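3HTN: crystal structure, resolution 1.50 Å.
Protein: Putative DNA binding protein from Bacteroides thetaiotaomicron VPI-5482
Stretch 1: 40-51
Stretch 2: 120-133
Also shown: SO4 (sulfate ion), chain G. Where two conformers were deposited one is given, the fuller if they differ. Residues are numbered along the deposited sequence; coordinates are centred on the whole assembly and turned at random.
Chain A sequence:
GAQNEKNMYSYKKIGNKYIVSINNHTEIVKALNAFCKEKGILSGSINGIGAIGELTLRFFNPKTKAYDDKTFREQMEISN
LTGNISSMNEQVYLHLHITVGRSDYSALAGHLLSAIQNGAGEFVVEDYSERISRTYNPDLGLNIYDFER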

# COMPACT_ATOMS: atom_id res chain seq x y z
N GLY A 40 -7.79 16.37 15.54
CA GLY A 40 -9.04 15.78 16.02
C GLY A 40 -9.58 14.71 15.10
O GLY A 40 -10.79 14.58 14.95
N ILE A 41 -8.68 13.92 14.49
CA ILE A 41 -9.11 12.92 13.52
C ILE A 41 -9.64 11.71 14.27
O ILE A 41 -8.94 11.11 15.07
CB ILE A 41 -7.98 12.51 12.59
CG1 ILE A 41 -7.51 13.73 11.79
CG2 ILE A 41 -8.47 11.44 11.66
CD1 ILE A 41 -6.33 13.48 10.89
N LEU A 42 -10.91 11.40 14.03
CA LEU A 42 -11.59 10.32 14.74
C LEU A 42 -11.36 8.96 14.09
O LEU A 42 -11.30 7.95 14.78
CB LEU A 42 -13.09 10.63 14.77
CG LEU A 42 -13.50 11.97 15.39
CD1 LEU A 42 -14.99 12.16 15.25
CD2 LEU A 42 -13.05 11.99 16.84
N SER A 43 -11.29 8.96 12.76
CA SER A 43 -10.99 7.78 11.99
C SER A 43 -10.46 8.21 10.64
O SER A 43 -10.62 9.38 10.24
CB SER A 43 -12.21 6.86 11.82
OG SER A 43 -13.18 7.44 10.97
N GLY A 44 -9.80 7.28 9.96
CA GLY A 44 -9.14 7.62 8.72
C GLY A 44 -8.11 6.60 8.34
O GLY A 44 -8.06 5.51 8.88
N SER A 45 -7.25 6.98 7.40
CA SER A 45 -6.20 6.10 6.92
C SER A 45 -4.90 6.84 6.84
O SER A 45 -4.87 8.07 6.79
CB SER A 45 -6.57 5.59 5.54
OG SER A 45 -6.56 6.66 4.62
N ILE A 46 -3.80 6.08 6.88
CA ILE A 46 -2.47 6.64 6.77
C ILE A 46 -1.70 5.75 5.82
O ILE A 46 -1.77 4.54 5.93
CB ILE A 46 -1.74 6.69 8.14
CG1 ILE A 46 -2.51 7.50 9.18
CG2 ILE A 46 -0.28 7.22 7.97
CD1 ILE A 46 -1.89 7.55 10.59
N ASN A 47 -0.97 6.37 4.90
CA ASN A 47 -0.18 5.67 3.91
C ASN A 47 1.01 6.52 3.58
O ASN A 47 0.89 7.72 3.44
CB ASN A 47 -0.98 5.48 2.65
CG ASN A 47 -2.10 4.52 2.83
OD1 ASN A 47 -1.87 3.30 2.84
ND2 ASN A 47 -3.34 5.04 2.98
N GLY A 48 2.18 5.92 3.43
CA GLY A 48 3.31 6.66 2.94
C GLY A 48 4.63 5.94 2.85
O GLY A 48 4.68 4.70 2.91
N ILE A 49 5.68 6.74 2.65
CA ILE A 49 7.02 6.26 2.36
C ILE A 49 8.03 7.17 3.03
O ILE A 49 7.70 8.29 3.49
CB ILE A 49 7.27 6.18 0.81
CG1 ILE A 49 7.08 7.55 0.12
CG2 ILE A 49 6.37 5.14 0.16
CD1 ILE A 49 7.58 7.59 -1.33
N GLY A 50 9.28 6.73 3.08
CA GLY A 50 10.32 7.49 3.72
C GLY A 50 11.50 6.57 4.01
O GLY A 50 11.57 5.47 3.47
N ALA A 51 12.43 7.06 4.81
CA ALA A 51 13.62 6.32 5.21
C ALA A 51 13.83 6.49 6.69
O ALA A 51 13.47 7.52 7.30
CB ALA A 51 14.83 6.79 4.41
N ALA A 120 13.66 11.34 4.63
CA ALA A 120 12.33 11.90 4.42
C ALA A 120 11.28 11.05 5.05
O ALA A 120 11.50 9.86 5.34
CB ALA A 120 12.07 12.01 2.91
N GLY A 121 10.10 11.63 5.23
CA GLY A 121 8.95 10.95 5.78
C GLY A 121 7.69 11.60 5.26
O GLY A 121 7.32 12.69 5.71
N GLU A 122 7.06 10.95 4.28
CA GLU A 122 6.03 11.56 3.43
C GLU A 122 4.78 10.72 3.51
O GLU A 122 4.75 9.63 2.97
CB GLU A 122 6.57 11.64 2.01
CG GLU A 122 7.82 12.52 1.91
CD GLU A 122 8.50 12.50 0.57
OE1 GLU A 122 7.91 12.01 -0.41
OE2 GLU A 122 9.64 13.03 0.51
N PHE A 123 3.77 11.21 4.21
CA PHE A 123 2.58 10.44 4.53
C PHE A 123 1.33 11.17 4.14
O PHE A 123 1.30 12.40 4.17
CB PHE A 123 2.57 10.09 6.03
CG PHE A 123 3.78 9.34 6.43
CD1 PHE A 123 3.85 7.98 6.19
CD2 PHE A 123 4.88 9.98 6.96
CE1 PHE A 123 4.99 7.28 6.48
CE2 PHE A 123 6.01 9.27 7.27
CZ PHE A 123 6.08 7.93 7.01
N VAL A 124 0.33 10.41 3.69
CA VAL A 124 -0.98 10.96 3.38
C VAL A 124 -1.93 10.46 4.46
O VAL A 124 -2.05 9.23 4.68
CB VAL A 124 -1.47 10.53 1.99
CG1 VAL A 124 -2.86 11.14 1.71
CG2 VAL A 124 -0.47 10.97 0.91
N VAL A 125 -2.57 11.39 5.16
CA VAL A 125 -3.53 11.07 6.23
C VAL A 125 -4.90 11.50 5.75
O VAL A 125 -5.08 12.69 5.48
CB VAL A 125 -3.20 11.77 7.53
CG1 VAL A 125 -4.26 11.45 8.63
CG2 VAL A 125 -1.81 11.42 8.00
N GLU A 126 -5.81 10.55 5.58
CA GLU A 126 -7.18 10.86 5.21
C GLU A 126 -8.03 10.89 6.47
O GLU A 126 -7.94 9.99 7.29
CB GLU A 126 -7.77 9.85 4.26
CG GLU A 126 -9.17 10.25 3.79
CD GLU A 126 -9.76 9.33 2.74
OE1 GLU A 126 -9.03 8.45 2.22
OE2 GLU A 126 -10.96 9.49 2.44
N ASP A 127 -8.86 11.91 6.56
CA ASP A 127 -9.78 12.11 7.68
C ASP A 127 -11.18 11.72 7.21
O ASP A 127 -11.72 12.31 6.28
CB ASP A 127 -9.73 13.57 8.08
CG ASP A 127 -10.62 13.90 9.24
OD1 ASP A 127 -11.27 13.02 9.85
OD2 ASP A 127 -10.69 15.11 9.55
N TYR A 128 -11.74 10.68 7.83
CA TYR A 128 -13.10 10.24 7.51
C TYR A 128 -14.19 11.08 8.16
O TYR A 128 -15.33 10.95 7.76
CB TYR A 128 -13.32 8.79 7.92
CG TYR A 128 -12.44 7.76 7.25
CD1 TYR A 128 -11.88 7.96 6.00
CD2 TYR A 128 -12.22 6.53 7.86
CE1 TYR A 128 -11.08 6.99 5.40
CE2 TYR A 128 -11.45 5.57 7.27
CZ TYR A 128 -10.88 5.80 6.05
OH TYR A 128 -10.12 4.83 5.47
N SER A 129 -13.85 11.90 9.15
CA SER A 129 -14.85 12.72 9.85
C SER A 129 -15.98 11.90 10.46
O SER A 129 -17.12 12.36 10.53
CB SER A 129 -15.42 13.81 8.91
OG SER A 129 -14.41 14.66 8.44
N GLU A 130 -15.67 10.69 10.91
CA GLU A 130 -16.66 9.80 11.52
C GLU A 130 -15.98 9.01 12.63
O GLU A 130 -14.81 8.70 12.55
CB GLU A 130 -17.18 8.78 10.52
CG GLU A 130 -17.91 9.31 9.33
CD GLU A 130 -19.33 9.71 9.61
OE1 GLU A 130 -19.76 9.66 10.78
OE2 GLU A 130 -20.03 10.07 8.63
N ARG A 131 -16.76 8.64 13.65
CA ARG A 131 -16.24 7.84 14.76
C ARG A 131 -16.10 6.38 14.36
O ARG A 131 -16.99 5.84 13.72
CB ARG A 131 -17.19 7.93 15.96
CG ARG A 131 -16.95 6.94 17.11
CD ARG A 131 -17.94 7.17 18.23
NE ARG A 131 -17.77 6.21 19.32
CZ ARG A 131 -16.83 6.30 20.27
NH1 ARG A 131 -15.95 7.29 20.25
NH2 ARG A 131 -16.78 5.39 21.24
N ILE A 132 -14.97 5.77 14.70
CA ILE A 132 -14.79 4.31 14.62
C ILE A 132 -14.00 3.94 15.86
O ILE A 132 -12.91 4.46 16.07
CB ILE A 132 -14.02 3.81 13.38
CG1 ILE A 132 -14.74 4.22 12.09
CG2 ILE A 132 -13.89 2.29 13.44
CD1 ILE A 132 -13.99 3.80 10.82
N SER A 133 -14.58 3.11 16.70
CA SER A 133 -13.96 2.69 17.95
C SER A 133 -13.50 1.26 17.85
O SER A 133 -13.50 0.64 16.78
CB SER A 133 -14.94 2.87 19.12
OG SER A 133 -14.33 2.66 20.41
S SO4 G . -13.36 5.62 22.58
O1 SO4 G . -13.28 4.46 23.51
O2 SO4 G . -12.16 6.48 22.79
O3 SO4 G . -14.55 6.42 22.87
O4 SO4 G . -13.58 5.18 21.21
O HOH W 1 -13.39 7.50 16.51
O HOH W 2 -12.37 13.01 12.15
O HOH W 3 -9.29 2.99 7.40
O HOH W 4 -4.10 7.76 3.46
O HOH W 5 -8.96 5.32 3.20

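An antiparallel strand pair shows how a regular backbone ladder can be finished by side chains and water where the strands give out, and residues 44-51 and 120-127 of this chain are a clear example. Every second residue carries the ladder. Asn47 and Val124 exchange two hydrogen bonds, Val124 N to Asn47 O at 2.8 Å and Asn47 N to Val124 O at 3.1 Å; Ser45 with Glu126 and Ile49 with Glu122 repeat the pattern, and Ala51 N adds a bond to Ala120 O at 3.0 Å.

Beyond Gly44 the pairing loosens but does not stop. Tyr128 N still donates to Ser43 O at 3.0 Å, and the Ser43 side chain takes over from the backbone, its OG donating to Glu130 O at 2.6 Å. Water extends the link: one molecule donates to Leu42 O (2.8 Å) and accepts from Ile132 N (3.0 Å), while another joins Leu42 N to Asp127 OD1. Asp127 OD1 also accepts from Ser129 N at 2.9 Å, tying down the turn that follows the strand.

Between the ladder's rungs the strands come closest, and four of the eight residues there are glycines, three of them on the first strand. Gly48 CA lies 4.2 Å from Phe123 CA; a CB on Gly48 would clash with Glu122 O and Phe123 CD1. At Gly44 a CB would strike Glu126 O, and the bare CA instead sits over the face of the Tyr128 ring, 3.4 Å from its centroid, in a CH-pi contact.

Packing completes the picture. On the face shared with Phe123, Ile46 CG1 meets Val125 CG2 at 4.2 Å, and from the preceding loop Ile41 CD1 reaches Val125 CG1 at 3.7 Å. The Ser45 and Asn47 side chains point to the other face, where a water bridges Ser45 OG, Asn47 ND2 and Val124 O.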